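Local atomic coordinates of DNA-entry nuclease inhibitor (PDB entry 4MQD), a protein that inhibits the DNA-degrading activity of the DNA-entry nuclease and plays a role in the competence of Bacillus subtilis cells for transformation. Residues His18-Phe23 with Leu111-Val116. Sequence-based numbering, arbitrary orientation.
Sequences HQFTVF and LTCWTV
F20 and C113 meet through a sulfur-aromatic contact between two strands of different β-sheets. F20 CZ lies 3.9 Å from C113 SG. The sulfur sits at the edge of the ring, close to its plane: the line from SG to the ring centroid runs 79° off the ring normal. With chi1 at 60°, F20 CG sits over the backbone, flanked by N and C, which turns the ring end-first toward strand 107-116. From that strand, C113 points SG at this edge, trans to its backbone N (chi1 -179°).

The second touch is purely aliphatic. V22 CG1 approaches L111 CD2 at 4.3 Å, one methyl against another. The backbones stay well apart, with 9.8 Å between V22 CA and L111 CA, so between these two segments only side chains meet.

Residues of both sheets pack around the pairs. Y128 meets the F20 ring edge-to-face, I130 touches both F20 and L111, and F83 touches both V22 and L111. I92 packs on F20 and V22 from strand 90-93.

All four touching residues are buried near the centre of the chain and form part of the apolar core between the two sheets. The contact itself probably rests on dispersion, with the polarisable C113 sulfur at the F20 ring edge.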
ATOM      1  N   HIS A  18      18.159 -15.575   5.163  1.00 26.67           N
ATOM      2  CA  HIS A  18      17.490 -14.278   5.276  1.00 27.84           C
ATOM      3  C   HIS A  18      17.834 -13.291   4.160  1.00 27.69           C
ATOM      4  O   HIS A  18      18.029 -12.101   4.418  1.00 27.44           O
ATOM      5  CB  HIS A  18      17.807 -13.653   6.639  1.00 28.51           C
ATOM      6  CG  HIS A  18      17.434 -14.525   7.796  1.00 29.94           C
ATOM      7  ND1 HIS A  18      18.293 -15.462   8.326  1.00 30.54           N
ATOM      8  CD2 HIS A  18      16.291 -14.610   8.515  1.00 30.48           C
ATOM      9  CE1 HIS A  18      17.696 -16.083   9.328  1.00 31.91           C
ATOM     10  NE2 HIS A  18      16.481 -15.585   9.463  1.00 31.71           N
ATOM     11  N   GLN A  19      17.900 -13.781   2.924  1.00 27.69           N
ATOM     12  CA  GLN A  19      18.227 -12.920   1.792  1.00 29.67           C
ATOM     13  C   GLN A  19      17.794 -13.494   0.444  1.00 30.07           C
ATOM     14  O   GLN A  19      17.601 -14.703   0.292  1.00 32.09           O
ATOM     15  CB  GLN A  19      19.734 -12.629   1.759  1.00 32.36           C
ATOM     16  CG  GLN A  19      20.590 -13.758   1.196  1.00 35.69           C
ATOM     17  CD  GLN A  19      22.070 -13.569   1.476  1.00 39.49           C
ATOM     18  OE1 GLN A  19      22.812 -13.045   0.641  1.00 39.12           O
ATOM     19  NE2 GLN A  19      22.504 -13.981   2.665  1.00 41.38           N
ATOM     20  N   PHE A  20      17.629 -12.594  -0.520  1.00 28.86           N
ATOM     21  CA  PHE A  20      17.545 -12.948  -1.932  1.00 27.96           C
ATOM     22  C   PHE A  20      18.229 -11.833  -2.717  1.00 26.76           C
ATOM     23  O   PHE A  20      18.342 -10.706  -2.228  1.00 24.70           O
ATOM     24  CB  PHE A  20      16.093 -13.142  -2.385  1.00 27.83           C
ATOM     25  CG  PHE A  20      15.229 -11.927  -2.210  1.00 28.14           C
ATOM     26  CD1 PHE A  20      15.130 -10.977  -3.219  1.00 28.36           C
ATOM     27  CD2 PHE A  20      14.503 -11.738  -1.043  1.00 28.97           C
ATOM     28  CE1 PHE A  20      14.329  -9.858  -3.062  1.00 28.97           C
ATOM     29  CE2 PHE A  20      13.700 -10.620  -0.881  1.00 29.33           C
ATOM     30  CZ  PHE A  20      13.614  -9.680  -1.892  1.00 28.90           C
ATOM     31  N   THR A  21      18.680 -12.147  -3.925  1.00 25.94           N
ATOM     32  CA  THR A  21      19.556 -11.248  -4.664  1.00 25.48           C
ATOM     33  C   THR A  21      19.077 -11.006  -6.086  1.00 25.51           C
ATOM     34  O   THR A  21      18.747 -11.946  -6.808  1.00 25.69           O
ATOM     35  CB  THR A  21      20.993 -11.802  -4.692  1.00 25.92           C
ATOM     36  OG1 THR A  21      21.454 -11.980  -3.346  1.00 26.57           O
ATOM     37  CG2 THR A  21      21.940 -10.857  -5.430  1.00 25.62           C
ATOM     38  N   VAL A  22      19.044  -9.731  -6.467  1.00 25.68           N
ATOM     39  CA  VAL A  22      18.730  -9.314  -7.827  1.00 26.71           C
ATOM     40  C   VAL A  22      20.049  -9.042  -8.538  1.00 27.24           C
ATOM     41  O   VAL A  22      20.857  -8.248  -8.052  1.00 27.71           O
ATOM     42  CB  VAL A  22      17.873  -8.030  -7.835  1.00 26.72           C
ATOM     43  CG1 VAL A  22      17.503  -7.635  -9.261  1.00 27.41           C
ATOM     44  CG2 VAL A  22      16.629  -8.216  -6.972  1.00 26.80           C
ATOM     45  N   PHE A  23      20.272  -9.695  -9.677  1.00 26.83           N
ATOM     46  CA  PHE A  23      21.550  -9.574 -10.385  1.00 28.53           C
ATOM     47  C   PHE A  23      21.425  -9.670 -11.904  1.00 29.70           C
ATOM     48  O   PHE A  23      20.370 -10.016 -12.439  1.00 28.70           O
ATOM     49  CB  PHE A  23      22.555 -10.607  -9.856  1.00 28.68           C
ATOM     50  CG  PHE A  23      22.081 -12.033  -9.944  1.00 28.62           C
ATOM     51  CD1 PHE A  23      21.188 -12.541  -9.010  1.00 28.90           C
ATOM     52  CD2 PHE A  23      22.557 -12.877 -10.938  1.00 29.27           C
ATOM     53  CE1 PHE A  23      20.762 -13.858  -9.078  1.00 28.41           C
ATOM     54  CE2 PHE A  23      22.136 -14.194 -11.010  1.00 29.32           C
ATOM     55  CZ  PHE A  23      21.238 -14.686 -10.079  1.00 28.88           C
ATOM     56  N   LEU A 111      15.078   0.848  -8.010  1.00 35.00           N
ATOM     57  CA  LEU A 111      14.532  -0.436  -7.594  1.00 31.89           C
ATOM     58  C   LEU A 111      14.048  -0.352  -6.152  1.00 31.99           C
ATOM     59  O   LEU A 111      14.844  -0.116  -5.240  1.00 32.53           O
ATOM     60  CB  LEU A 111      15.597  -1.526  -7.729  1.00 32.36           C
ATOM     61  CG  LEU A 111      15.111  -2.974  -7.646  1.00 32.37           C
ATOM     62  CD1 LEU A 111      14.278  -3.334  -8.868  1.00 32.64           C
ATOM     63  CD2 LEU A 111      16.291  -3.924  -7.503  1.00 32.96           C
ATOM     64  N   THR A 112      12.745  -0.541  -5.957  1.00 28.99           N
ATOM     65  CA  THR A 112      12.144  -0.508  -4.628  1.00 28.26           C
ATOM     66  C   THR A 112      11.670  -1.901  -4.223  1.00 27.31           C
ATOM     67  O   THR A 112      11.074  -2.613  -5.028  1.00 27.68           O
ATOM     68  CB  THR A 112      10.960   0.474  -4.573  1.00 28.60           C
ATOM     69  OG1 THR A 112      11.418   1.791  -4.902  1.00 31.10           O
ATOM     70  CG2 THR A 112      10.329   0.497  -3.184  1.00 28.87           C
ATOM     71  N   CYS A 113      11.945  -2.279  -2.976  1.00 26.65           N
ATOM     72  CA  CYS A 113      11.510  -3.562  -2.430  1.00 26.41           C
ATOM     73  C   CYS A 113      10.666  -3.353  -1.174  1.00 25.47           C
ATOM     74  O   CYS A 113      11.149  -2.807  -0.179  1.00 24.69           O
ATOM     75  CB  CYS A 113      12.715  -4.444  -2.097  1.00 27.96           C
ATOM     76  SG  CYS A 113      12.284  -6.072  -1.424  1.00 30.48           S
ATOM     77  N   TRP A 114       9.407  -3.781  -1.231  1.00 24.54           N
ATOM     78  CA  TRP A 114       8.524  -3.746  -0.070  1.00 24.30           C
ATOM     79  C   TRP A 114       8.466  -5.127   0.564  1.00 24.36           C
ATOM     80  O   TRP A 114       8.230  -6.119  -0.133  1.00 23.60           O
ATOM     81  CB  TRP A 114       7.103  -3.336  -0.464  1.00 24.54           C
ATOM     82  CG  TRP A 114       6.931  -1.909  -0.872  1.00 24.84           C
ATOM     83  CD1 TRP A 114       6.609  -0.856  -0.064  1.00 25.45           C
ATOM     84  CD2 TRP A 114       7.026  -1.382  -2.197  1.00 25.35           C
ATOM     85  NE1 TRP A 114       6.513   0.298  -0.803  1.00 24.85           N
ATOM     86  CE2 TRP A 114       6.762   0.003  -2.117  1.00 25.55           C
ATOM     87  CE3 TRP A 114       7.313  -1.945  -3.444  1.00 26.45           C
ATOM     88  CZ2 TRP A 114       6.781   0.835  -3.239  1.00 27.09           C
ATOM     89  CZ3 TRP A 114       7.330  -1.120  -4.558  1.00 28.24           C
ATOM     90  CH2 TRP A 114       7.067   0.255  -4.448  1.00 28.21           C
ATOM     91  N   THR A 115       8.670  -5.188   1.877  1.00 23.87           N
ATOM     92  CA  THR A 115       8.510  -6.428   2.632  1.00 24.63           C
ATOM     93  C   THR A 115       7.081  -6.519   3.164  1.00 25.00           C
ATOM     94  O   THR A 115       6.671  -5.705   3.993  1.00 25.55           O
ATOM     95  CB  THR A 115       9.498  -6.504   3.812  1.00 25.09           C
ATOM     96  OG1 THR A 115      10.841  -6.467   3.312  1.00 24.86           O
ATOM     97  CG2 THR A 115       9.296  -7.786   4.612  1.00 24.90           C
ATOM     98  N   VAL A 116       6.335  -7.508   2.675  1.00 25.16           N
ATOM     99  CA  VAL A 116       4.948  -7.738   3.084  1.00 25.98           C
ATOM    100  C   VAL A 116       4.843  -9.114   3.747  1.00 26.73           C
ATOM    101  O   VAL A 116       4.726 -10.129   3.055  1.00 27.43           O
ATOM    102  CB  VAL A 116       3.988  -7.670   1.876  1.00 26.07           C
ATOM    103  CG1 VAL A 116       2.536  -7.755   2.336  1.00 25.63           C
ATOM    104  CG2 VAL A 116       4.229  -6.398   1.074  1.00 26.60           C
TER